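Local coordinates for putative nucleoprotein (Infectious salmon anemia virus, PDB 4EWC) that encapsidates the negative-strand viral RNA, shielding it from nucleases and forming the ribonucleoprotein that serves as template for transcription and replication, at residues 389-394 with 410-415; 418-423 with 497-502. One frame throughout, in Å; residues are numbered along the deposited sequence.

Contact 1 (389-394 with 410-415); sequences CFIPPI and MDFMKN
Phe-412 presents one face of its ring to Ile-391. The methyl CG2 of Ile-391 lies over that face in a CH-pi contact, 4.1 Å from the centroid of the Phe-412 ring and 24° off its normal. It is displaced toward the rim, closest to ring atom CG. The two side chains cross at about a right angle. CG2 is anti to the carbonyl carbon of Ile-391, while CG1 carries the rest of the side chain away. At the edge of the Phe-412 ring, in its plane, sits a water. The Phe-390 ring meets only backbone atoms of 410-415. Asn-415 O approaches obliquely, 3.5 Å from Phe-390 CD2. Met-413 O lies at its edge, 3.7 Å from Phe-390 CE2. Beside the rings, the selenium of Met-413, a selenomethionine, packs on Cys-389 CB.

One direct hydrogen bond joins the backbones. Phe-390 N donates to Phe-412 O at 2.7 Å, nearly straight at 166° and in the carbonyl plane. The water adds a bridge, donating to Phe-390 O at 2.6 Å and to Asn-415 O at 2.8 Å. Asp-411 shapes its own loop as an Asx turn, its OD1 accepting from Met-413 N at 2.9 Å. Helix 142-162 packs on both segments, with Leu-147 on Cys-389 and Ser-148 on Phe-412.

This is a largely buried contact between two loop segments of the orthomyxovirus nucleoprotein C-terminal region. Apolar packing of Ile-391, Cys-389 and Phe-412 joins polar backbone links and the Phe-390 ring against carbonyl groups. The N-H and C=O of Phe-390 are satisfied by the opposite backbone and the water.

Contact 2 (418-423 with 497-502); sequences DACKIC and VRYEAR
Cys-420 sets its sulfur at the edge of the Tyr-499 ring, a sulfur-aromatic contact rather than a stack. SG is 5.3 Å from the centroid of the Tyr-499 ring and 81° off the ring normal. The ring atom nearest to it is CD2, at 4.1 Å from Cys-420 SG. Cys-420 SG also touches the backbone, lying 3.6 Å from Arg-498 C. SG is anti to the carbonyl carbon of its own residue (chi1 -62°), a position from which it reaches both the Arg-498 backbone and Tyr-499.

The rest of the contact is apolar. Val-497 CG1 meets Cys-420 CB at 3.5 Å and also approaches Cys-420 SG. One turn further along the helix, Cys-423 CB is 4.0 Å from the same methyl, Val-497 CG1. CG1 makes the closer contacts to both cysteines.

Cys-420 and Cys-423 face the segment from helix 417-425. Met-449 of helix 438-449 packs on both cysteines and on Val-497. Beyond, strand 499-500 pairs antiparallel with strand 568-574, and Tyr-499 bonds through its backbone to Val-573. The contact thus lays helix 417-425 against the loop leading into strand 499-500 and the start of that strand, outermost in the sheet within this chain.

From the N terminus, the chain passes through 389-394, forms helix 394-402 and returns at 410-415, where contact 1 closes a short loop. Helix 417-425 follows almost at once and begins contact 2, whose much longer loop closes at 497-502. The two contacts are in series, neither nesting nor crossing, with centres about 8 Å apart. They touch directly. Asp-418 OD2 lies 2.6 Å from Asp-411 N, and Arg-502 NE lies 2.7 Å from Lys-414 O, both probable hydrogen bonds. Together they join the loops flanking helix 394-402 to helix 417-425 and to strand 499-500.

Contact 1 (389-394 with 410-415)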
loop_
_atom_site.group_PDB
_atom_site.type_symbol
_atom_site.label_atom_id
_atom_site.label_comp_id
_atom_site.label_asym_id
_atom_site.label_seq_id
_atom_site.Cartn_x
_atom_site.Cartn_y
_atom_site.Cartn_z
ATOM N N CYS A 389 -10.862 19.434 11.630
ATOM C CA CYS A 389 -12.157 18.736 11.736
ATOM C C CYS A 389 -12.386 17.710 10.631
ATOM O O CYS A 389 -11.760 17.742 9.565
ATOM C CB CYS A 389 -13.324 19.716 11.766
ATOM S SG CYS A 389 -13.684 20.468 10.200
ATOM N N PHE A 390 -13.310 16.802 10.903
ATOM C CA PHE A 390 -13.679 15.771 9.950
ATOM C C PHE A 390 -15.107 16.014 9.449
ATOM O O PHE A 390 -16.092 15.643 10.109
ATOM C CB PHE A 390 -13.518 14.391 10.582
ATOM C CG PHE A 390 -12.127 14.130 11.071
ATOM C CD1 PHE A 390 -11.073 13.988 10.168
ATOM C CD2 PHE A 390 -11.845 14.074 12.432
ATOM C CE1 PHE A 390 -9.776 13.771 10.615
ATOM C CE2 PHE A 390 -10.550 13.857 12.879
ATOM C CZ PHE A 390 -9.521 13.706 11.969
ATOM N N ILE A 391 -15.234 16.672 8.301
ATOM C CA ILE A 391 -16.558 16.943 7.772
ATOM C C ILE A 391 -16.728 16.318 6.411
ATOM O O ILE A 391 -15.756 16.174 5.665
ATOM C CB ILE A 391 -16.889 18.460 7.683
ATOM C CG1 ILE A 391 -15.864 19.195 6.806
ATOM C CG2 ILE A 391 -17.080 19.054 9.072
ATOM C CD1 ILE A 391 -16.212 20.665 6.551
ATOM N N PRO A 392 -17.978 15.953 6.071
ATOM C CA PRO A 392 -18.318 15.451 4.727
ATOM C C PRO A 392 -18.126 16.554 3.704
ATOM O O PRO A 392 -17.934 17.707 4.093
ATOM C CB PRO A 392 -19.815 15.135 4.860
ATOM C CG PRO A 392 -20.305 16.092 5.927
ATOM C CD PRO A 392 -19.186 16.124 6.912
ATOM N N PRO A 393 -18.157 16.222 2.423
ATOM C CA PRO A 393 -18.159 17.251 1.376
ATOM C C PRO A 393 -19.215 18.333 1.612
ATOM O O PRO A 393 -20.333 18.052 2.073
ATOM C CB PRO A 393 -18.522 16.465 0.114
ATOM C CG PRO A 393 -17.923 15.120 0.372
ATOM C CD PRO A 393 -17.978 14.875 1.877
ATOM N N ILE A 394 -18.840 19.561 1.271
ATOM C CA ILE A 394 -19.661 20.743 1.463
ATOM C C ILE A 394 -21.076 20.564 0.930
ATOM O O ILE A 394 -22.047 20.703 1.671
ATOM C CB ILE A 394 -18.981 21.984 0.824
ATOM C CG1 ILE A 394 -17.674 22.278 1.549
ATOM C CG2 ILE A 394 -19.894 23.198 0.881
ATOM C CD1 ILE A 394 -17.859 22.485 3.053
HETATM N N MSE A 410 -23.913 16.598 16.479
HETATM C CA MSE A 410 -22.841 15.832 15.870
HETATM C C MSE A 410 -21.462 16.282 16.334
HETATM O O MSE A 410 -21.283 17.419 16.769
HETATM C CB MSE A 410 -22.953 15.844 14.351
HETATM C CG MSE A 410 -23.885 14.782 13.822
HETATM SE SE MSE A 410 -24.211 15.050 11.937
HETATM C CE MSE A 410 -24.997 13.314 11.460
ATOM N N ASP A 411 -20.498 15.370 16.264
ATOM C CA ASP A 411 -19.134 15.680 16.646
ATOM C C ASP A 411 -18.228 15.442 15.455
ATOM O O ASP A 411 -18.046 14.294 15.001
ATOM C CB ASP A 411 -18.696 14.810 17.825
ATOM C CG ASP A 411 -17.450 15.324 18.487
ATOM O OD1 ASP A 411 -16.715 16.125 17.854
ATOM O OD2 ASP A 411 -17.188 14.936 19.646
ATOM N N PHE A 412 -17.653 16.520 14.938
ATOM C CA PHE A 412 -16.751 16.398 13.784
ATOM C C PHE A 412 -15.289 16.498 14.193
ATOM O O PHE A 412 -14.417 16.474 13.337
ATOM C CB PHE A 412 -17.056 17.477 12.755
ATOM C CG PHE A 412 -18.461 17.422 12.206
ATOM C CD1 PHE A 412 -18.975 16.242 11.674
ATOM C CD2 PHE A 412 -19.264 18.557 12.213
ATOM C CE1 PHE A 412 -20.264 16.207 11.152
ATOM C CE2 PHE A 412 -20.536 18.524 11.700
ATOM C CZ PHE A 412 -21.042 17.351 11.162
HETATM N N MSE A 413 -15.043 16.637 15.499
HETATM C CA MSE A 413 -13.694 16.760 16.042
HETATM C C MSE A 413 -13.079 15.412 16.425
HETATM O O MSE A 413 -11.925 15.153 16.098
HETATM C CB MSE A 413 -13.676 17.672 17.273
HETATM C CG MSE A 413 -14.162 19.101 17.064
HETATM SE SE MSE A 413 -13.178 20.220 15.790
HETATM C CE MSE A 413 -11.429 20.286 16.648
ATOM N N LYS A 414 -13.845 14.568 17.118
ATOM C CA LYS A 414 -13.316 13.306 17.656
ATOM C C LYS A 414 -12.901 12.286 16.586
ATOM O O LYS A 414 -11.920 11.574 16.761
ATOM C CB LYS A 414 -14.296 12.645 18.636
ATOM C CG LYS A 414 -15.583 12.101 17.976
ATOM C CD LYS A 414 -16.430 11.235 18.920
ATOM C CE LYS A 414 -17.893 11.157 18.464
ATOM N NZ LYS A 414 -18.126 10.334 17.220
ATOM N N ASN A 415 -13.662 12.210 15.501
ATOM C CA ASN A 415 -13.369 11.312 14.395
ATOM C C ASN A 415 -14.287 11.600 13.206
ATOM O O ASN A 415 -14.980 12.615 13.188
ATOM C CB ASN A 415 -13.436 9.841 14.816
ATOM C CG ASN A 415 -14.778 9.457 15.434
ATOM O OD1 ASN A 415 -15.848 9.802 14.914
ATOM N ND2 ASN A 415 -14.724 8.727 16.542
HETATM O O HOH W 1 -16.916 13.564 11.431
#

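Contact 2 (418-423 with 497-502)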
loop_
_atom_site.group_PDB
_atom_site.type_symbol
_atom_site.label_atom_id
_atom_site.label_comp_id
_atom_site.label_asym_id
_atom_site.label_seq_id
_atom_site.Cartn_x
_atom_site.Cartn_y
_atom_site.Cartn_z
ATOM N N ASP A 418 -19.606 10.899 12.118
ATOM C CA ASP A 418 -20.720 11.694 11.695
ATOM C C ASP A 418 -20.523 12.154 10.271
ATOM O O ASP A 418 -21.476 12.206 9.493
ATOM C CB ASP A 418 -20.960 12.868 12.651
ATOM C CG ASP A 418 -21.295 12.405 14.060
ATOM O OD1 ASP A 418 -21.772 11.259 14.220
ATOM O OD2 ASP A 418 -21.075 13.176 15.016
ATOM N N ALA A 419 -19.295 12.474 9.906
ATOM C CA ALA A 419 -19.014 12.804 8.502
ATOM C C ALA A 419 -19.379 11.646 7.580
ATOM O O ALA A 419 -19.974 11.869 6.540
ATOM C CB ALA A 419 -17.575 13.225 8.302
ATOM N N CYS A 420 -19.046 10.414 7.955
ATOM C CA CYS A 420 -19.414 9.290 7.098
ATOM C C CYS A 420 -20.949 9.057 7.044
ATOM O O CYS A 420 -21.493 8.689 5.996
ATOM C CB CYS A 420 -18.660 8.016 7.468
ATOM S SG CYS A 420 -16.832 8.119 7.294
ATOM N N LYS A 421 -21.640 9.289 8.157
ATOM C CA LYS A 421 -23.092 9.165 8.197
ATOM C C LYS A 421 -23.750 10.108 7.225
ATOM O O LYS A 421 -24.725 9.745 6.568
ATOM C CB LYS A 421 -23.637 9.451 9.581
ATOM C CG LYS A 421 -23.528 8.290 10.545
ATOM C CD LYS A 421 -24.019 8.720 11.909
ATOM C CE LYS A 421 -23.651 7.726 12.996
ATOM N NZ LYS A 421 -24.073 8.263 14.323
ATOM N N ILE A 422 -23.226 11.324 7.128
ATOM C CA ILE A 422 -23.765 12.279 6.164
ATOM C C ILE A 422 -23.426 11.839 4.741
ATOM O O ILE A 422 -24.268 11.922 3.836
ATOM C CB ILE A 422 -23.263 13.703 6.439
ATOM C CG1 ILE A 422 -23.926 14.238 7.701
ATOM C CG2 ILE A 422 -23.551 14.634 5.251
ATOM C CD1 ILE A 422 -23.361 15.537 8.162
ATOM N N CYS A 423 -22.198 11.348 4.565
ATOM C CA CYS A 423 -21.738 10.840 3.276
ATOM C C CYS A 423 -22.646 9.756 2.732
ATOM O O CYS A 423 -23.099 9.847 1.594
ATOM C CB CYS A 423 -20.318 10.280 3.377
ATOM S SG CYS A 423 -18.984 11.515 3.427
ATOM N N VAL A 497 -17.832 4.366 2.367
ATOM C CA VAL A 497 -16.880 5.319 2.937
ATOM C C VAL A 497 -16.482 4.855 4.357
ATOM O O VAL A 497 -17.184 4.064 4.965
ATOM C CB VAL A 497 -17.501 6.730 2.979
ATOM C CG1 VAL A 497 -18.413 6.862 4.176
ATOM C CG2 VAL A 497 -16.444 7.808 3.002
ATOM N N ARG A 498 -15.344 5.319 4.864
ATOM C CA ARG A 498 -14.824 4.872 6.166
ATOM C C ARG A 498 -13.989 5.916 6.888
ATOM O O ARG A 498 -13.412 6.799 6.265
ATOM C CB ARG A 498 -13.976 3.616 6.003
ATOM C CG ARG A 498 -14.747 2.321 6.048
ATOM C CD ARG A 498 -13.788 1.180 5.974
ATOM N NE ARG A 498 -14.271 0.018 6.701
ATOM C CZ ARG A 498 -13.619 -1.137 6.779
ATOM N NH1 ARG A 498 -12.443 -1.286 6.148
ATOM N NH2 ARG A 498 -14.149 -2.143 7.485
ATOM N N TYR A 499 -13.900 5.802 8.207
ATOM C CA TYR A 499 -13.053 6.719 8.981
ATOM C C TYR A 499 -12.065 5.947 9.847
ATOM O O TYR A 499 -12.327 4.814 10.235
ATOM C CB TYR A 499 -13.910 7.701 9.819
ATOM C CG TYR A 499 -14.588 7.075 11.014
ATOM C CD1 TYR A 499 -13.940 7.016 12.232
ATOM C CD2 TYR A 499 -15.869 6.538 10.921
ATOM C CE1 TYR A 499 -14.522 6.441 13.320
ATOM C CE2 TYR A 499 -16.475 5.956 12.016
ATOM C CZ TYR A 499 -15.792 5.911 13.220
ATOM O OH TYR A 499 -16.355 5.343 14.341
ATOM N N GLU A 500 -10.919 6.552 10.126
ATOM C CA GLU A 500 -9.908 5.907 10.967
ATOM C C GLU A 500 -10.263 6.011 12.458
ATOM O O GLU A 500 -10.566 7.099 12.958
ATOM C CB GLU A 500 -8.516 6.513 10.720
ATOM C CG GLU A 500 -7.455 6.076 11.735
ATOM C CD GLU A 500 -6.043 6.577 11.406
ATOM O OE1 GLU A 500 -5.879 7.700 10.892
ATOM O OE2 GLU A 500 -5.076 5.838 11.663
ATOM N N ALA A 501 -10.236 4.876 13.153
ATOM C CA ALA A 501 -10.438 4.879 14.591
ATOM C C ALA A 501 -9.298 5.654 15.206
ATOM O O ALA A 501 -8.164 5.529 14.780
ATOM C CB ALA A 501 -10.473 3.467 15.153
ATOM N N ARG A 502 -9.610 6.476 16.191
ATOM C CA ARG A 502 -8.598 7.193 16.909
ATOM C C ARG A 502 -7.936 6.205 17.866
ATOM O O ARG A 502 -8.610 5.546 18.642
ATOM C CB ARG A 502 -9.239 8.365 17.649
ATOM C CG ARG A 502 -8.245 9.384 18.125
ATOM C CD ARG A 502 -8.920 10.453 18.938
ATOM N NE ARG A 502 -9.596 11.453 18.121
ATOM C CZ ARG A 502 -8.984 12.461 17.502
ATOM N NH1 ARG A 502 -7.662 12.605 17.571
ATOM N NH2 ARG A 502 -9.696 13.332 16.806
#